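Local coordinates for iron-regulated ABC transporter siderophore-binding protein SirA (Staphylococcus aureus subsp. aureus, PDB 3MWF), which binds the iron siderophore staphyloferrin B and probably delivers it to an ABC transporter for iron uptake, at residues A[166-171]-A[249-254]. Sequence-based numbering, arbitrary orientation.
With SE8 (5-[(2-{[(3S)-5-{[(2S)-2-amino-2-carboxyethyl]amino}-3-carboxy-3-hydroxy-5-oxopentanoyl]amino}ethyl)amino]-2,5-dioxopentanoic acid), chain C.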
loop_
_atom_site.group_PDB
_atom_site.type_symbol
_atom_site.label_atom_id
_atom_site.label_comp_id
_atom_site.label_asym_id
_atom_site.label_seq_id
_atom_site.Cartn_x
_atom_site.Cartn_y
_atom_site.Cartn_z
ATOM N N VAL A 166 2.173 12.074 5.890
ATOM C CA VAL A 166 3.368 12.142 6.757
ATOM C C VAL A 166 3.289 10.974 7.716
ATOM O O VAL A 166 2.253 10.790 8.387
ATOM C CB VAL A 166 3.401 13.466 7.539
ATOM C CG1 VAL A 166 4.538 13.491 8.561
ATOM C CG2 VAL A 166 3.529 14.670 6.535
ATOM N N ASN A 167 4.378 10.213 7.777
ATOM C CA ASN A 167 4.443 8.996 8.618
ATOM C C ASN A 167 5.530 9.159 9.652
ATOM O O ASN A 167 6.738 9.240 9.328
ATOM C CB ASN A 167 4.701 7.796 7.688
ATOM C CG ASN A 167 5.262 6.545 8.390
ATOM O OD1 ASN A 167 6.157 5.897 7.835
ATOM N ND2 ASN A 167 4.751 6.200 9.584
ATOM N N PHE A 168 5.118 9.217 10.922
ATOM C CA PHE A 168 6.106 9.260 11.995
ATOM C C PHE A 168 6.551 7.835 12.325
ATOM O O PHE A 168 5.699 6.947 12.524
ATOM C CB PHE A 168 5.544 9.960 13.228
ATOM C CG PHE A 168 5.226 11.399 12.970
ATOM C CD1 PHE A 168 6.254 12.263 12.614
ATOM C CD2 PHE A 168 3.922 11.868 13.026
ATOM C CE1 PHE A 168 6.001 13.593 12.337
ATOM C CE2 PHE A 168 3.650 13.233 12.763
ATOM C CZ PHE A 168 4.701 14.088 12.401
ATOM N N ARG A 169 7.867 7.623 12.329
ATOM C CA ARG A 169 8.438 6.292 12.652
ATOM C C ARG A 169 9.214 6.419 13.946
ATOM O O ARG A 169 9.205 7.471 14.573
ATOM C CB ARG A 169 9.345 5.808 11.530
ATOM C CG ARG A 169 8.618 5.641 10.182
ATOM C CD ARG A 169 9.019 4.305 9.489
ATOM N NE ARG A 169 7.926 3.917 8.615
ATOM C CZ ARG A 169 7.553 2.691 8.339
ATOM N NH1 ARG A 169 8.169 1.608 8.872
ATOM N NH2 ARG A 169 6.533 2.555 7.524
ATOM N N ALA A 170 9.887 5.352 14.359
ATOM C CA ALA A 170 10.578 5.364 15.652
ATOM C C ALA A 170 11.794 6.310 15.703
ATOM O O ALA A 170 12.132 6.850 16.775
ATOM C CB ALA A 170 11.013 3.902 16.023
ATOM N N ASP A 171 12.463 6.492 14.562
ATOM C CA ASP A 171 13.759 7.199 14.528
ATOM C C ASP A 171 13.888 8.125 13.311
ATOM O O ASP A 171 14.983 8.608 13.005
ATOM C CB ASP A 171 14.921 6.188 14.544
ATOM C CG ASP A 171 14.862 5.200 13.366
ATOM O OD1 ASP A 171 13.977 5.335 12.468
ATOM O OD2 ASP A 171 15.690 4.257 13.342
ATOM N N LYS A 249 8.714 24.588 15.384
ATOM C CA LYS A 249 8.228 25.793 14.684
ATOM C C LYS A 249 7.938 25.509 13.207
ATOM O O LYS A 249 7.015 26.090 12.631
ATOM C CB LYS A 249 9.206 26.963 14.829
ATOM C CG LYS A 249 10.607 26.726 14.258
ATOM C CD LYS A 249 11.167 27.933 13.475
ATOM C CE LYS A 249 11.400 29.191 14.321
ATOM N NZ LYS A 249 11.796 30.347 13.434
ATOM N N GLU A 250 8.720 24.593 12.617
ATOM C CA GLU A 250 8.496 24.213 11.203
ATOM C C GLU A 250 7.116 23.605 10.993
ATOM O O GLU A 250 6.412 23.953 10.053
ATOM C CB GLU A 250 9.583 23.247 10.695
ATOM C CG GLU A 250 10.986 23.850 10.565
ATOM C CD GLU A 250 11.815 23.839 11.856
ATOM O OE1 GLU A 250 11.337 23.377 12.930
ATOM O OE2 GLU A 250 12.991 24.276 11.789
ATOM N N TRP A 251 6.711 22.708 11.894
ATOM C CA TRP A 251 5.422 22.080 11.755
ATOM C C TRP A 251 4.311 23.133 11.898
ATOM O O TRP A 251 3.337 23.138 11.157
ATOM C CB TRP A 251 5.275 20.973 12.813
ATOM C CG TRP A 251 3.961 20.258 12.758
ATOM C CD1 TRP A 251 2.852 20.532 13.510
ATOM C CD2 TRP A 251 3.624 19.122 11.941
ATOM N NE1 TRP A 251 1.853 19.649 13.208
ATOM C CE2 TRP A 251 2.302 18.768 12.249
ATOM C CE3 TRP A 251 4.332 18.356 10.988
ATOM C CZ2 TRP A 251 1.644 17.702 11.625
ATOM C CZ3 TRP A 251 3.681 17.283 10.369
ATOM C CH2 TRP A 251 2.344 16.971 10.687
ATOM N N LYS A 252 4.488 24.024 12.859
ATOM C CA LYS A 252 3.454 25.011 13.155
ATOM C C LYS A 252 3.260 26.018 12.016
ATOM O O LYS A 252 2.222 26.672 11.930
ATOM C CB LYS A 252 3.764 25.684 14.473
ATOM C CG LYS A 252 3.713 24.648 15.579
ATOM C CD LYS A 252 4.146 25.182 16.911
ATOM C CE LYS A 252 4.084 24.045 17.929
ATOM N NZ LYS A 252 2.989 23.047 17.579
ATOM N N ASN A 253 4.228 26.064 11.110
ATOM C CA ASN A 253 4.149 26.961 9.957
ATOM C C ASN A 253 3.592 26.324 8.687
ATOM O O ASN A 253 3.312 27.024 7.705
ATOM C CB ASN A 253 5.497 27.612 9.699
ATOM C CG ASN A 253 5.724 28.827 10.585
ATOM O OD1 ASN A 253 5.466 29.946 10.177
ATOM N ND2 ASN A 253 6.138 28.598 11.811
ATOM N N LEU A 254 3.366 25.008 8.711
ATOM C CA LEU A 254 2.727 24.357 7.581
ATOM C C LEU A 254 1.327 24.935 7.371
ATOM O O LEU A 254 0.594 25.179 8.347
ATOM C CB LEU A 254 2.627 22.835 7.797
ATOM C CG LEU A 254 3.956 22.094 7.900
ATOM C CD1 LEU A 254 3.735 20.671 8.423
ATOM C CD2 LEU A 254 4.642 22.030 6.534
HETATM C C1 SE8 C . 10.373 -3.078 6.159
HETATM C C2 SE8 C . 9.879 -2.097 7.185
HETATM C C3 SE8 C . 8.520 -2.515 7.723
HETATM N N4 SE8 C . 7.468 -2.458 6.713
HETATM C C5 SE8 C . 6.701 -1.396 6.563
HETATM C C6 SE8 C . 5.765 -1.398 5.379
HETATM C C7 SE8 C . 6.486 -0.926 4.115
HETATM C C8 SE8 C . 5.531 -1.118 2.923
HETATM C C9 SE8 C . 6.016 -0.491 1.618
HETATM N N10 SE8 C . 7.324 -0.499 1.369
HETATM C C11 SE8 C . 7.797 0.060 0.123
HETATM C C12 SE8 C . 8.504 -0.994 -0.711
HETATM N N13 SE8 C . 9.368 -0.405 -1.725
HETATM C C14 SE8 C . 10.643 0.028 -1.490
HETATM C C15 SE8 C . 11.377 -0.452 -0.273
HETATM C C16 SE8 C . 10.832 0.440 0.814
HETATM C C17 SE8 C . 10.748 -0.168 2.179
HETATM C C18 SE8 C . 11.448 0.600 3.196
HETATM O O19 SE8 C . 10.803 -4.192 6.556
HETATM O O20 SE8 C . 10.383 -2.725 4.963
HETATM N N21 SE8 C . 9.810 -0.756 6.572
HETATM O O22 SE8 C . 6.713 -0.435 7.307
HETATM C C23 SE8 C . 6.932 0.517 4.274
HETATM O O24 SE8 C . 6.084 1.439 4.182
HETATM O O25 SE8 C . 8.145 0.772 4.480
HETATM O O26 SE8 C . 7.689 -1.699 3.956
HETATM O O27 SE8 C . 5.197 -0.018 0.836
HETATM O O28 SE8 C . 11.213 0.821 -2.217
HETATM O O29 SE8 C . 10.035 -1.140 2.447
HETATM O O30 SE8 C . 11.074 0.495 4.360
HETATM O O31 SE8 C . 12.379 1.380 2.869
#
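Trp251 reaches from the short helix 249-253 toward strand 163-168 and meets Phe168 and Val166 with the far rim of its indole. Its CG lies anti to the backbone N (chi1 180°), which carries the six-membered ring away from the helix and toward the strand. Phe168 comes from the opposite direction, and its CZ lies 3.9 Å from CZ3 of Trp251, a contact made near the plane of the phenyl ring. The two aromatic planes are inclined at 53°, neither stacked nor perpendicular, with centroids 5.8 Å apart. Val166 joins them through CG1, which touches the indole edge at CZ3 of Trp251 and also sits over the rim of one Phe168 face. Leu254 CD1 covers part of a Trp251 face 3.5 Å above its plane, while Val225 of strand 222-227 and Thr246 of helix 236-246 touch both aromatic residues. All three touching residues are buried and meet through carbon atoms alone. Just past the strand end, Arg169 NE donates a 2.8 Å hydrogen bond to a lone pair of second-shell Asn167 OD1, which probably helps fix the guanidinium, whose NH1 and NH2 both donate to O22 of staphyloferrin B, each at 3.0 Å. A helix packed on the sheet, with a pocket residue supplied from the strand's C-terminal end, fits the α/β lobes of periplasmic binding proteins, whose ligand sits in the cleft between two lobes.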